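Local coordinates for protein acylneuraminate lyase (Mycoplasma synoviae, PDB 4N4P) that is named an acylneuraminate lyase and belongs to the dihydrodipicolinate synthetase family of TIM-barrel proteins, at residues 58-70 against 90-103. Residues are numbered along the deposited sequence; the frame is centred on the assembly and turned at random.
Sequences SFEDKKEVMKLVA and ETKELAKLAKELKY
Met66 reaches from helix 59-70 onto helix 90-100, and its flexible thioether suits the interface between two nearly parallel helices whose axes come within 10.3 Å at 13°. Its CB lies beside Leu101 CD1 and the Tyr103 hydroxyl; Met66 SD then passes Leu94 CD2 at 3.9 Å and, more loosely, Leu97 CD2. A bend at chi3 (70°) turns Met66 CE onto the backbone of helix 90-100, 3.4 Å from Leu94 O and close to Ala98, whose small CB leaves room for it. Branched Leu94 is a knob among Phe59, Lys62, Lys63 and Met66. With CG anti to the backbone N (chi1 179°), the flat Phe59 ring is directed toward helix 90-100 and takes Glu90 CG over the centre of one face, a CH-pi contact; the Glu90 carboxylate stacks nearly flat on the ring and reaches a water bound to Lys62 NZ. Beyond the Schellman motif at Lys102, the long Tyr103 side chain brings its OH to Met66 O, donating a 2.7 Å hydrogen bond in the carbonyl plane on a lone pair; this oxygen also accepts from Ala70 N. Met66 and Tyr103 both touch Ile47 of strand 44-47. The two helices are successive outer helices of a (beta/alpha)8 TIM barrel, packed side by side.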
ATOM      1  N   SER A  58      16.651  -6.367 -28.387  1.00 11.52           N
ATOM      2  CA  SER A  58      17.924  -7.077 -28.214  1.00 12.09           C
ATOM      3  C   SER A  58      19.033  -6.050 -28.017  1.00 12.48           C
ATOM      4  O   SER A  58      18.858  -4.850 -28.330  1.00 12.29           O
ATOM      5  CB  SER A  58      18.236  -7.960 -29.425  1.00 12.87           C
ATOM      6  OG  SER A  58      18.557  -7.170 -30.556  1.00 12.86           O
ATOM      7  N   PHE A  59      20.168  -6.514 -27.509  1.00 12.79           N
ATOM      8  CA  PHE A  59      21.351  -5.681 -27.368  1.00 12.44           C
ATOM      9  C   PHE A  59      21.725  -5.037 -28.696  1.00 13.18           C
ATOM     10  O   PHE A  59      21.990  -3.835 -28.758  1.00 13.52           O
ATOM     11  CB  PHE A  59      22.492  -6.530 -26.828  1.00 13.31           C
ATOM     12  CG  PHE A  59      23.793  -5.785 -26.657  1.00 12.25           C
ATOM     13  CD1 PHE A  59      23.844  -4.572 -25.979  1.00 14.61           C
ATOM     14  CD2 PHE A  59      24.966  -6.322 -27.159  1.00 14.85           C
ATOM     15  CE1 PHE A  59      25.059  -3.912 -25.818  1.00 15.85           C
ATOM     16  CE2 PHE A  59      26.180  -5.668 -27.003  1.00 17.30           C
ATOM     17  CZ  PHE A  59      26.222  -4.460 -26.330  1.00 17.39           C
ATOM     18  N   GLU A  60      21.715  -5.833 -29.761  1.00 13.59           N
ATOM     19  CA  GLU A  60      21.989  -5.332 -31.101  1.00 14.87           C
ATOM     20  C   GLU A  60      20.959  -4.300 -31.591  1.00 14.31           C
ATOM     21  O   GLU A  60      21.330  -3.321 -32.261  1.00 14.83           O
ATOM     22  CB  GLU A  60      22.128  -6.502 -32.088  1.00 15.50           C
ATOM     23  CG  GLU A  60      23.411  -7.321 -31.861  1.00 20.19           C
ATOM     24  CD  GLU A  60      24.693  -6.541 -32.169  1.00 26.87           C
ATOM     25  OE1 GLU A  60      24.708  -5.782 -33.174  1.00 29.99           O
ATOM     26  OE2 GLU A  60      25.682  -6.679 -31.410  1.00 28.48           O
ATOM     27  N   ASP A  61      19.686  -4.506 -31.247  1.00 13.73           N
ATOM     28  CA  ASP A  61      18.625  -3.536 -31.574  1.00 13.99           C
ATOM     29  C   ASP A  61      18.932  -2.178 -30.890  1.00 13.37           C
ATOM     30  O   ASP A  61      18.752  -1.109 -31.501  1.00 13.52           O
ATOM     31  CB  ASP A  61      17.238  -3.984 -31.075  1.00 13.94           C
ATOM     32  CG  ASP A  61      16.599  -5.140 -31.869  1.00 17.95           C
ATOM     33  OD1 ASP A  61      16.895  -5.377 -33.073  1.00 17.55           O
ATOM     34  OD2 ASP A  61      15.707  -5.785 -31.249  1.00 19.65           O
ATOM     35  N   LYS A  62      19.344  -2.232 -29.617  1.00 12.71           N
ATOM     36  CA  LYS A  62      19.627  -1.019 -28.822  1.00 12.44           C
ATOM     37  C   LYS A  62      20.736  -0.192 -29.467  1.00 12.68           C
ATOM     38  O   LYS A  62      20.606   1.021 -29.657  1.00 12.05           O
ATOM     39  CB  LYS A  62      19.986  -1.366 -27.382  1.00 11.80           C
ATOM     40  CG  LYS A  62      18.811  -1.958 -26.591  1.00 10.91           C
ATOM     41  CD  LYS A  62      19.269  -2.481 -25.253  1.00 11.32           C
ATOM     42  CE  LYS A  62      18.218  -3.371 -24.607  1.00 11.32           C
ATOM     43  NZ  LYS A  62      18.602  -3.745 -23.206  1.00 10.37           N
ATOM     44  N   LYS A  63      21.815  -0.867 -29.855  1.00 12.43           N
ATOM     45  CA  LYS A  63      22.911  -0.194 -30.543  1.00 13.13           C
ATOM     46  C   LYS A  63      22.457   0.406 -31.854  1.00 12.58           C
ATOM     47  O   LYS A  63      22.863   1.506 -32.188  1.00 12.00           O
ATOM     48  CB  LYS A  63      24.031  -1.185 -30.844  1.00 13.40           C
ATOM     49  CG  LYS A  63      24.768  -1.707 -29.653  1.00 17.10           C
ATOM     50  CD  LYS A  63      25.446  -2.992 -30.157  1.00 21.78           C
ATOM     51  CE  LYS A  63      26.751  -3.202 -29.504  1.00 26.09           C
ATOM     52  NZ  LYS A  63      27.377  -4.448 -30.061  1.00 24.35           N
ATOM     53  N   GLU A  64      21.637  -0.333 -32.609  1.00 12.29           N
ATOM     54  CA  GLU A  64      21.158   0.140 -33.890  1.00 12.96           C
ATOM     55  C   GLU A  64      20.266   1.361 -33.695  1.00 12.14           C
ATOM     56  O   GLU A  64      20.399   2.335 -34.417  1.00 11.08           O
ATOM     57  CB  GLU A  64      20.422  -0.978 -34.672  1.00 13.23           C
ATOM     58  CG  GLU A  64      20.032  -0.638 -36.100  1.00 18.09           C
ATOM     59  CD  GLU A  64      21.196  -0.301 -37.047  1.00 23.71           C
ATOM     60  OE1 GLU A  64      22.367  -0.687 -36.805  1.00 26.57           O
ATOM     61  OE2 GLU A  64      20.916   0.381 -38.049  1.00 25.39           O
ATOM     62  N   VAL A  65      19.359   1.308 -32.721  1.00 11.68           N
ATOM     63  CA  VAL A  65      18.483   2.476 -32.470  1.00 11.88           C
ATOM     64  C   VAL A  65      19.311   3.707 -32.121  1.00 11.35           C
ATOM     65  O   VAL A  65      19.043   4.809 -32.617  1.00 11.27           O
ATOM     66  CB  VAL A  65      17.417   2.200 -31.378  1.00 11.49           C
ATOM     67  CG1 VAL A  65      16.615   3.472 -31.050  1.00 10.57           C
ATOM     68  CG2 VAL A  65      16.456   1.116 -31.892  1.00 10.43           C
ATOM     69  N   MET A  66      20.315   3.511 -31.281  1.00 11.60           N
ATOM     70  CA  MET A  66      21.170   4.627 -30.857  1.00 11.42           C
ATOM     71  C   MET A  66      21.883   5.252 -32.059  1.00 12.10           C
ATOM     72  O   MET A  66      22.001   6.491 -32.163  1.00 11.28           O
ATOM     73  CB  MET A  66      22.175   4.158 -29.832  1.00 11.93           C
ATOM     74  CG  MET A  66      21.548   3.802 -28.483  1.00 11.09           C
ATOM     75  SD  MET A  66      22.642   3.001 -27.325  1.00 13.93           S
ATOM     76  CE  MET A  66      23.761   4.344 -26.883  1.00 11.49           C
ATOM     77  N   LYS A  67      22.380   4.394 -32.957  1.00 11.26           N
ATOM     78  CA  LYS A  67      23.057   4.880 -34.173  1.00 12.19           C
ATOM     79  C   LYS A  67      22.110   5.626 -35.083  1.00 11.75           C
ATOM     80  O   LYS A  67      22.424   6.721 -35.554  1.00 11.92           O
ATOM     81  CB  LYS A  67      23.707   3.713 -34.940  1.00 12.17           C
ATOM     82  CG  LYS A  67      24.818   3.105 -34.187  1.00 16.04           C
ATOM     83  CD  LYS A  67      25.105   1.681 -34.627  1.00 22.09           C
ATOM     84  CE  LYS A  67      26.351   1.174 -33.952  1.00 25.61           C
ATOM     85  NZ  LYS A  67      27.510   2.084 -34.245  1.00 28.01           N
ATOM     86  N   LEU A  68      20.939   5.044 -35.315  1.00 11.19           N
ATOM     87  CA  LEU A  68      19.977   5.602 -36.250  1.00 12.14           C
ATOM     88  C   LEU A  68      19.454   6.939 -35.765  1.00 11.21           C
ATOM     89  O   LEU A  68      19.240   7.846 -36.569  1.00 10.71           O
ATOM     90  CB  LEU A  68      18.811   4.643 -36.471  1.00 12.48           C
ATOM     91  CG  LEU A  68      19.073   3.313 -37.180  1.00 14.81           C
ATOM     92  CD1 LEU A  68      17.844   2.410 -37.024  1.00 15.24           C
ATOM     93  CD2 LEU A  68      19.452   3.489 -38.658  1.00 17.48           C
ATOM     94  N   VAL A  69      19.266   7.063 -34.452  1.00 10.64           N
ATOM     95  CA  VAL A  69      18.774   8.320 -33.895  1.00  9.99           C
ATOM     96  C   VAL A  69      19.814   9.432 -34.035  1.00 10.81           C
ATOM     97  O   VAL A  69      19.496  10.562 -34.458  1.00  9.80           O
ATOM     98  CB  VAL A  69      18.343   8.167 -32.408  1.00 10.22           C
ATOM     99  CG1 VAL A  69      18.151   9.527 -31.753  1.00  9.41           C
ATOM    100  CG2 VAL A  69      17.036   7.356 -32.326  1.00  9.20           C
ATOM    101  N   ALA A  70      21.054   9.107 -33.684  1.00 11.41           N
ATOM    102  CA  ALA A  70      22.132  10.094 -33.761  1.00 11.88           C
ATOM    103  C   ALA A  70      22.329  10.560 -35.204  1.00 13.41           C
ATOM    104  O   ALA A  70      22.503  11.756 -35.446  1.00 13.50           O
ATOM    105  CB  ALA A  70      23.400   9.539 -33.199  1.00 12.41           C
ATOM    106  N   GLU A  90      26.684  -5.238 -20.938  1.00 15.18           N
ATOM    107  CA  GLU A  90      26.009  -4.604 -22.066  1.00 13.37           C
ATOM    108  C   GLU A  90      25.757  -3.108 -21.820  1.00 12.30           C
ATOM    109  O   GLU A  90      25.983  -2.296 -22.707  1.00 12.58           O
ATOM    110  CB  GLU A  90      24.704  -5.324 -22.400  1.00 13.55           C
ATOM    111  CG  GLU A  90      24.952  -6.676 -23.067  1.00 14.41           C
ATOM    112  CD  GLU A  90      23.678  -7.357 -23.490  1.00 18.09           C
ATOM    113  OE1 GLU A  90      22.576  -6.823 -23.184  1.00 14.83           O
ATOM    114  OE2 GLU A  90      23.798  -8.421 -24.156  1.00 16.12           O
ATOM    115  N   THR A  91      25.290  -2.761 -20.622  1.00 12.71           N
ATOM    116  CA  THR A  91      25.056  -1.365 -20.242  1.00 12.13           C
ATOM    117  C   THR A  91      26.317  -0.492 -20.403  1.00 12.49           C
ATOM    118  O   THR A  91      26.267   0.600 -20.982  1.00 12.52           O
ATOM    119  CB  THR A  91      24.506  -1.305 -18.812  1.00 12.00           C
ATOM    120  OG1 THR A  91      23.262  -2.026 -18.764  1.00 12.23           O
ATOM    121  CG2 THR A  91      24.271   0.157 -18.361  1.00 12.70           C
ATOM    122  N   LYS A  92      27.459  -1.013 -19.954  1.00 12.74           N
ATOM    123  CA  LYS A  92      28.747  -0.331 -20.132  1.00 13.42           C
ATOM    124  C   LYS A  92      29.115  -0.109 -21.607  1.00 13.34           C
ATOM    125  O   LYS A  92      29.581   0.970 -21.977  1.00 12.95           O
ATOM    126  CB  LYS A  92      29.859  -1.099 -19.411  1.00 14.20           C
ATOM    127  CG  LYS A  92      29.680  -1.191 -17.905  1.00 16.29           C
ATOM    128  CD  LYS A  92      30.572  -2.284 -17.321  1.00 21.75           C
ATOM    129  CE  LYS A  92      32.047  -1.933 -17.455  1.00 24.78           C
ATOM    130  NZ  LYS A  92      32.898  -3.161 -17.343  1.00 28.19           N
ATOM    131  N   GLU A  93      28.881  -1.109 -22.457  1.00 13.88           N
ATOM    132  CA  GLU A  93      29.091  -0.957 -23.900  1.00 14.14           C
ATOM    133  C   GLU A  93      28.160   0.103 -24.495  1.00 14.46           C
ATOM    134  O   GLU A  93      28.569   0.893 -25.375  1.00 12.72           O
ATOM    135  CB  GLU A  93      28.899  -2.291 -24.636  1.00 15.70           C
ATOM    136  CG  GLU A  93      29.972  -3.334 -24.325  1.00 20.22           C
ATOM    137  CD  GLU A  93      31.372  -2.866 -24.736  1.00 28.95           C
ATOM    138  OE1 GLU A  93      31.530  -2.435 -25.898  1.00 32.38           O
ATOM    139  OE2 GLU A  93      32.306  -2.912 -23.896  1.00 33.00           O
ATOM    140  N   LEU A  94      26.904   0.118 -24.032  1.00 13.75           N
ATOM    141  CA  LEU A  94      25.969   1.143 -24.482  1.00 13.31           C
ATOM    142  C   LEU A  94      26.402   2.553 -24.036  1.00 13.18           C
ATOM    143  O   LEU A  94      26.281   3.495 -24.801  1.00 13.84           O
ATOM    144  CB  LEU A  94      24.546   0.827 -23.992  1.00 13.20           C
ATOM    145  CG  LEU A  94      23.913  -0.432 -24.577  1.00 13.09           C
ATOM    146  CD1 LEU A  94      22.448  -0.546 -24.092  1.00 11.68           C
ATOM    147  CD2 LEU A  94      23.938  -0.429 -26.103  1.00 14.47           C
ATOM    148  N   ALA A  95      26.906   2.691 -22.809  1.00 13.45           N
ATOM    149  CA  ALA A  95      27.451   3.986 -22.332  1.00 13.23           C
ATOM    150  C   ALA A  95      28.596   4.447 -23.221  1.00 13.74           C
ATOM    151  O   ALA A  95      28.672   5.621 -23.598  1.00 12.91           O
ATOM    152  CB  ALA A  95      27.902   3.903 -20.863  1.00 13.46           C
ATOM    153  N   LYS A  96      29.480   3.518 -23.584  1.00 13.29           N
ATOM    154  CA  LYS A  96      30.587   3.844 -24.502  1.00 13.77           C
ATOM    155  C   LYS A  96      30.101   4.229 -25.877  1.00 13.76           C
ATOM    156  O   LYS A  96      30.625   5.173 -26.488  1.00 12.86           O
ATOM    157  CB  LYS A  96      31.571   2.659 -24.621  1.00 13.72           C
ATOM    158  CG  LYS A  96      32.326   2.378 -23.361  1.00 16.80           C
ATOM    159  CD  LYS A  96      33.239   1.149 -23.526  1.00 21.10           C
ATOM    160  CE  LYS A  96      33.671   0.543 -22.188  1.00 24.50           C
ATOM    161  NZ  LYS A  96      34.654   1.366 -21.409  1.00 28.13           N
ATOM    162  N   LEU A  97      29.092   3.511 -26.382  1.00 12.41           N
ATOM    163  CA  LEU A  97      28.505   3.852 -27.674  1.00 12.56           C
ATOM    164  C   LEU A  97      27.833   5.229 -27.655  1.00 12.32           C
ATOM    165  O   LEU A  97      27.989   5.991 -28.605  1.00 11.60           O
ATOM    166  CB  LEU A  97      27.492   2.785 -28.142  1.00 12.66           C
ATOM    167  CG  LEU A  97      26.872   2.988 -29.528  1.00 13.36           C
ATOM    168  CD1 LEU A  97      27.923   3.043 -30.645  1.00 16.48           C
ATOM    169  CD2 LEU A  97      25.809   1.913 -29.842  1.00 12.12           C
ATOM    170  N   ALA A  98      27.066   5.521 -26.597  1.00 11.21           N
ATOM    171  CA  ALA A  98      26.427   6.823 -26.448  1.00 11.66           C
ATOM    172  C   ALA A  98      27.471   7.939 -26.549  1.00 12.21           C
ATOM    173  O   ALA A  98      27.245   8.959 -27.179  1.00 11.69           O
ATOM    174  CB  ALA A  98      25.691   6.917 -25.108  1.00 11.43           C
ATOM    175  N   LYS A  99      28.620   7.719 -25.928  1.00 12.67           N
ATOM    176  CA  LYS A  99      29.660   8.747 -25.932  1.00 13.86           C
ATOM    177  C   LYS A  99      30.267   8.894 -27.338  1.00 13.58           C
ATOM    178  O   LYS A  99      30.462  10.012 -27.838  1.00 13.67           O
ATOM    179  CB  LYS A  99      30.733   8.383 -24.914  1.00 13.83           C
ATOM    180  CG  LYS A  99      31.998   9.282 -24.982  1.00 16.25           C
ATOM    181  CD  LYS A  99      31.678  10.729 -24.690  1.00 19.11           C
ATOM    182  CE  LYS A  99      32.973  11.589 -24.640  1.00 23.67           C
ATOM    183  NZ  LYS A  99      33.803  11.248 -23.437  1.00 24.59           N
ATOM    184  N   GLU A 100      30.584   7.762 -27.947  1.00 14.84           N
ATOM    185  CA  GLU A 100      31.060   7.706 -29.339  1.00 16.30           C
ATOM    186  C   GLU A 100      30.114   8.446 -30.287  1.00 16.13           C
ATOM    187  O   GLU A 100      30.551   9.149 -31.226  1.00 16.28           O
ATOM    188  CB  GLU A 100      31.249   6.234 -29.770  1.00 17.35           C
ATOM    189  CG  GLU A 100      31.655   6.049 -31.235  1.00 23.29           C
ATOM    190  CD  GLU A 100      31.614   4.598 -31.706  1.00 31.17           C
ATOM    191  OE1 GLU A 100      32.354   3.764 -31.147  1.00 35.57           O
ATOM    192  OE2 GLU A 100      30.852   4.288 -32.654  1.00 35.76           O
ATOM    193  N   LEU A 101      28.807   8.296 -30.052  1.00 14.88           N
ATOM    194  CA  LEU A 101      27.817   8.888 -30.931  1.00 13.88           C
ATOM    195  C   LEU A 101      27.441  10.320 -30.544  1.00 13.45           C
ATOM    196  O   LEU A 101      26.583  10.920 -31.196  1.00 12.63           O
ATOM    197  CB  LEU A 101      26.550   8.017 -31.002  1.00 14.29           C
ATOM    198  CG  LEU A 101      26.735   6.671 -31.704  1.00 15.27           C
ATOM    199  CD1 LEU A 101      25.530   5.804 -31.378  1.00 13.78           C
ATOM    200  CD2 LEU A 101      26.900   6.852 -33.206  1.00 15.93           C
ATOM    201  N   LYS A 102      28.097  10.830 -29.501  1.00 12.89           N
ATOM    202  CA  LYS A 102      27.980  12.224 -29.040  1.00 13.84           C
ATOM    203  C   LYS A 102      26.614  12.519 -28.436  1.00 12.61           C
ATOM    204  O   LYS A 102      26.075  13.622 -28.602  1.00 12.36           O
ATOM    205  CB  LYS A 102      28.287  13.233 -30.167  1.00 14.26           C
ATOM    206  CG  LYS A 102      29.536  12.932 -30.998  1.00 19.53           C
ATOM    207  CD  LYS A 102      30.770  13.475 -30.349  1.00 27.60           C
ATOM    208  CE  LYS A 102      31.749  13.976 -31.410  1.00 30.60           C
ATOM    209  NZ  LYS A 102      32.540  15.135 -30.886  1.00 32.55           N
ATOM    210  N   TYR A 103      26.058  11.539 -27.731  1.00 11.57           N
ATOM    211  CA  TYR A 103      24.839  11.775 -26.936  1.00 11.11           C
ATOM    212  C   TYR A 103      25.153  12.788 -25.841  1.00 10.96           C
ATOM    213  O   TYR A 103      26.271  12.835 -25.327  1.00 11.03           O
ATOM    214  CB  TYR A 103      24.313  10.450 -26.319  1.00 10.34           C
ATOM    215  CG  TYR A 103      23.427   9.716 -27.293  1.00 10.63           C
ATOM    216  CD1 TYR A 103      23.977   9.031 -28.396  1.00  8.49           C
ATOM    217  CD2 TYR A 103      22.037   9.767 -27.167  1.00  8.99           C
ATOM    218  CE1 TYR A 103      23.149   8.389 -29.341  1.00 10.73           C
ATOM    219  CE2 TYR A 103      21.206   9.145 -28.074  1.00  8.70           C
ATOM    220  CZ  TYR A 103      21.768   8.459 -29.184  1.00 11.81           C
ATOM    221  OH  TYR A 103      20.938   7.864 -30.102  1.00 10.93           O
TER
HETATM  222  O   HOH W   1      21.315  -4.455 -23.059  1.00 17.11           O
HETATM  223  O   HOH W   2      29.336  -3.597 -27.914  1.00 39.58           O